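Local coordinates for UspA1 (Moraxella catarrhalis, PDB 3NTN), which probably acts as a trimeric autotransporter adhesin of the outer membrane that binds fibronectin and the receptor CEACAM1, at residues Asn61-Ala65 and Asp66-Ala70; Val98-Gly102 and Ser103-Thr107. One frame throughout, in Å; residues are numbered along the deposited sequence.

Contact 1: residues Asn61-Ala65 and Asp66-Ala70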
# COMPACT_ATOMS: atom_id res chain seq x y z
N ASN B 61 2.31 22.71 10.91
CA ASN B 61 2.11 21.33 11.39
C ASN B 61 1.88 21.32 12.87
O ASN B 61 2.36 22.24 13.56
CB ASN B 61 3.31 20.47 11.04
CG ASN B 61 3.56 20.43 9.55
OD1 ASN B 61 2.76 19.85 8.83
ND2 ASN B 61 4.62 21.11 9.07
N LYS B 62 1.14 20.32 13.36
CA LYS B 62 0.99 20.12 14.77
C LYS B 62 1.37 18.69 15.05
O LYS B 62 0.68 17.76 14.67
CB LYS B 62 -0.47 20.33 15.20
CG LYS B 62 -0.95 21.78 15.10
CD LYS B 62 -2.40 21.92 15.68
CE LYS B 62 -2.85 23.36 15.76
NZ LYS B 62 -2.53 24.06 14.47
N ALA B 63 2.48 18.51 15.76
CA ALA B 63 2.96 17.20 16.07
C ALA B 63 2.66 17.10 17.55
O ALA B 63 3.59 17.12 18.39
CB ALA B 63 4.41 17.15 15.80
N ASN B 64 1.34 16.99 17.85
CA ASN B 64 0.77 17.22 19.18
C ASN B 64 0.22 15.99 19.88
O ASN B 64 -0.85 16.03 20.45
CB ASN B 64 -0.30 18.33 19.15
CG ASN B 64 0.29 19.72 18.84
OD1 ASN B 64 1.49 19.87 18.60
ND2 ASN B 64 -0.58 20.75 18.82
N ALA B 65 0.97 14.89 19.83
CA ALA B 65 0.70 13.72 20.70
C ALA B 65 1.99 12.95 20.74
O ALA B 65 2.94 13.20 19.90
CB ALA B 65 -0.39 12.88 20.14
N ASP B 66 2.07 12.02 21.68
CA ASP B 66 3.34 11.39 21.88
C ASP B 66 3.83 10.74 20.58
O ASP B 66 3.06 10.12 19.87
CB ASP B 66 3.31 10.43 23.06
CG ASP B 66 3.02 11.15 24.40
OD1 ASP B 66 2.71 10.41 25.36
OD2 ASP B 66 3.11 12.42 24.47
N ASN B 67 5.12 10.95 20.27
CA ASN B 67 5.81 10.32 19.10
C ASN B 67 5.23 10.69 17.72
O ASN B 67 5.60 10.10 16.71
CB ASN B 67 5.96 8.79 19.24
CG ASN B 67 6.35 8.38 20.65
OD1 ASN B 67 7.31 8.92 21.24
ND2 ASN B 67 5.62 7.42 21.21
N ALA B 68 4.38 11.70 17.68
CA ALA B 68 3.82 12.23 16.43
C ALA B 68 4.92 12.65 15.49
O ALA B 68 5.91 13.23 15.90
CB ALA B 68 2.84 13.44 16.72
N VAL B 69 4.72 12.37 14.20
CA VAL B 69 5.59 12.85 13.14
C VAL B 69 4.66 13.58 12.19
O VAL B 69 3.65 13.01 11.72
CB VAL B 69 6.33 11.68 12.41
CG1 VAL B 69 7.07 12.17 11.14
CG2 VAL B 69 7.26 10.98 13.34
N ALA B 70 4.95 14.86 11.94
CA ALA B 70 4.08 15.67 11.09
C ALA B 70 5.02 16.47 10.18
O ALA B 70 5.73 17.39 10.62
CB ALA B 70 3.22 16.59 11.93
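Ala-65 and Ala-68 meet across a type II beta turn, with Asp-66 and Asn-67 at its two corners, and the three alanines 65, 68 and 70 bury the most surface as the chain doubles back on itself. The turn is closed by one hydrogen bond, from Ala-68 N to Ala-65 O (3.0 Å). The bond is fairly straight at the hydrogen, 159°, but the donor sits above the carbonyl plane, 38° out of it, and so is not aimed at a lone pair. The methyl of Ala-68 also lies close to this carbonyl, its CB 3.2 Å from Ala-65 O. Asn-67 has positive phi, as the second corner of a type II turn requires.

Beyond the turn, small methyl groups hold the two arms together. Ala-63 CB touches both Ala-68 CB and Ala-70 CB, 4.1 Å from each, and the two approach it at about a right angle. Ala-70 CB reaches further, to Lys-62 O at 3.9 Å and to Asn-61 CB at 4.0 Å. The first torsion of Asn-61 (chi1 -60°) sets CG beside its own backbone N, and CG then lies 3.9 Å from Ala-70 O. Its buried amide is gripped by three hydrogen bonds: ND2 gives two, to Gly-72 O and Asn-47 OD1, while OD1 accepts one from Asn-75 N. Val-69 points away from the first arm and packs on Leu-71 of the second subunit.

A turn that carries the chain from one parallel sheet to another, with an asparagine amide bonded to the coils before and after, fits the left-handed parallel beta-roll of YadA-like adhesin heads.

Contact 2: residues Val98-Gly102 and Ser103-Thr107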
# COMPACT_ATOMS: atom_id res chain seq x y z
N VAL B 98 -2.21 5.72 13.42
CA VAL B 98 -2.70 5.97 12.10
C VAL B 98 -1.57 6.60 11.29
O VAL B 98 -0.83 7.42 11.80
CB VAL B 98 -3.92 6.84 12.14
CG1 VAL B 98 -4.32 7.31 10.72
CG2 VAL B 98 -5.07 6.12 12.91
N PHE B 99 -1.38 6.12 10.05
CA PHE B 99 -0.24 6.51 9.22
C PHE B 99 -0.72 7.03 7.91
O PHE B 99 -1.42 6.32 7.22
CB PHE B 99 0.72 5.33 9.03
CG PHE B 99 1.21 4.75 10.36
CD1 PHE B 99 2.38 5.25 10.97
CD2 PHE B 99 0.45 3.78 11.04
CE1 PHE B 99 2.81 4.77 12.20
CE2 PHE B 99 0.87 3.28 12.30
CZ PHE B 99 2.04 3.79 12.89
N ILE B 100 -0.30 8.26 7.57
CA ILE B 100 -0.70 8.92 6.34
C ILE B 100 0.50 9.32 5.49
O ILE B 100 1.39 10.02 5.94
CB ILE B 100 -1.54 10.20 6.67
CG1 ILE B 100 -2.74 9.83 7.58
CG2 ILE B 100 -1.99 10.85 5.38
CD1 ILE B 100 -3.50 11.04 8.13
N LEU B 101 0.54 8.86 4.25
CA LEU B 101 1.51 9.40 3.30
C LEU B 101 0.64 9.84 2.13
O LEU B 101 0.17 9.00 1.38
CB LEU B 101 2.56 8.33 2.91
CG LEU B 101 3.59 8.72 1.83
CD1 LEU B 101 4.49 9.85 2.31
CD2 LEU B 101 4.42 7.54 1.38
N GLY B 102 0.37 11.14 2.03
CA GLY B 102 -0.75 11.60 1.23
C GLY B 102 -1.04 13.07 1.46
O GLY B 102 -0.30 13.76 2.20
N SER B 103 -2.11 13.56 0.84
CA SER B 103 -2.53 14.94 0.94
C SER B 103 -4.04 15.00 0.90
O SER B 103 -4.68 14.11 0.35
CB SER B 103 -1.96 15.76 -0.20
OG SER B 103 -2.19 15.12 -1.44
N ASN B 104 -4.61 16.02 1.55
CA ASN B 104 -6.02 16.30 1.47
C ASN B 104 -6.85 15.07 1.79
O ASN B 104 -7.85 14.81 1.12
CB ASN B 104 -6.39 16.87 0.07
CG ASN B 104 -5.78 18.26 -0.17
OD1 ASN B 104 -4.60 18.37 -0.42
ND2 ASN B 104 -6.60 19.31 -0.11
N THR B 105 -6.41 14.33 2.81
CA THR B 105 -7.11 13.11 3.21
C THR B 105 -8.34 13.39 4.12
O THR B 105 -8.62 14.53 4.50
CB THR B 105 -6.14 12.07 3.86
OG1 THR B 105 -5.52 12.71 4.95
CG2 THR B 105 -4.97 11.61 2.90
N ASP B 106 -9.10 12.32 4.41
CA ASP B 106 -10.29 12.39 5.27
C ASP B 106 -10.17 11.21 6.20
O ASP B 106 -10.24 10.04 5.76
CB ASP B 106 -11.55 12.32 4.42
CG ASP B 106 -12.85 12.19 5.25
OD1 ASP B 106 -12.93 12.71 6.39
OD2 ASP B 106 -13.83 11.58 4.72
N THR B 107 -9.94 11.53 7.47
CA THR B 107 -9.83 10.52 8.52
C THR B 107 -11.09 10.41 9.42
O THR B 107 -11.03 9.80 10.51
CB THR B 107 -8.66 10.87 9.40
OG1 THR B 107 -8.81 12.23 9.79
CG2 THR B 107 -7.30 10.67 8.66
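Ile-100 packs against Thr-105 and Thr-107 around a corner of the left-handed parallel beta-roll, where the chain leaves strand 99-101 at Gly-102 and enters the loop leading towards strand 115-117. The contact is local, buried and made largely by methyl groups; no hydrogen bond crosses it. Two arms of Ile-100 share the work. Its CG2 lies 4.0 Å from Thr-105 CG2, and the two side chains cross at a slant. The other arm is extended (chi2 171°), which carries CD1 away from the corner to 3.9 Å from Thr-107 CG2, and here the side chains meet at about a right angle.

Thr-107 divides its branches by character: the methyl faces the isoleucine, while OG1 bonds to Thr-90 O outside the corner. Thr-105 instead lays both CG2 and OG1 against Ile-100, its OG1 also 4.0 Å from Ile-100 CG2 and hydrogen-bonded to Asn-89 OD1. The same Asn-89 uses ND2 to bind Gly-102 O, so one amide of the preceding coil ties the corner to the loop. Residues flanking Ile-100 point the other way, into the trimer: Leu-101 packs on Leu-101 of the second subunit and Phe-99 on Ser-103 of that subunit.

At the bend itself Gly-102 is almost fully extended, and the methyl of Thr-105 hangs over it, with CG2 4.4 Å from Gly-102 C.

Contacts 1 and 2 are two bends of one beta-roll, met in series along the chain. Their centres are 14 Å apart, and their nearest atoms, about 7 Å apart, do not touch. Both reach the same parallel sheet: strand 69-71 and strand 99-101 stand there with strand 83-85 between them. The bends differ in kind. Contact 1 leads into its strand through a hydrogen-bonded turn, whereas contact 2 leads out of its strand at a glycine corner with no bond across it. Each also contributes residues to the interface with the second subunit. Neither includes the nickel ligands His-216 and His-220, which lie at the C-terminal end, beyond most of helix 182-217.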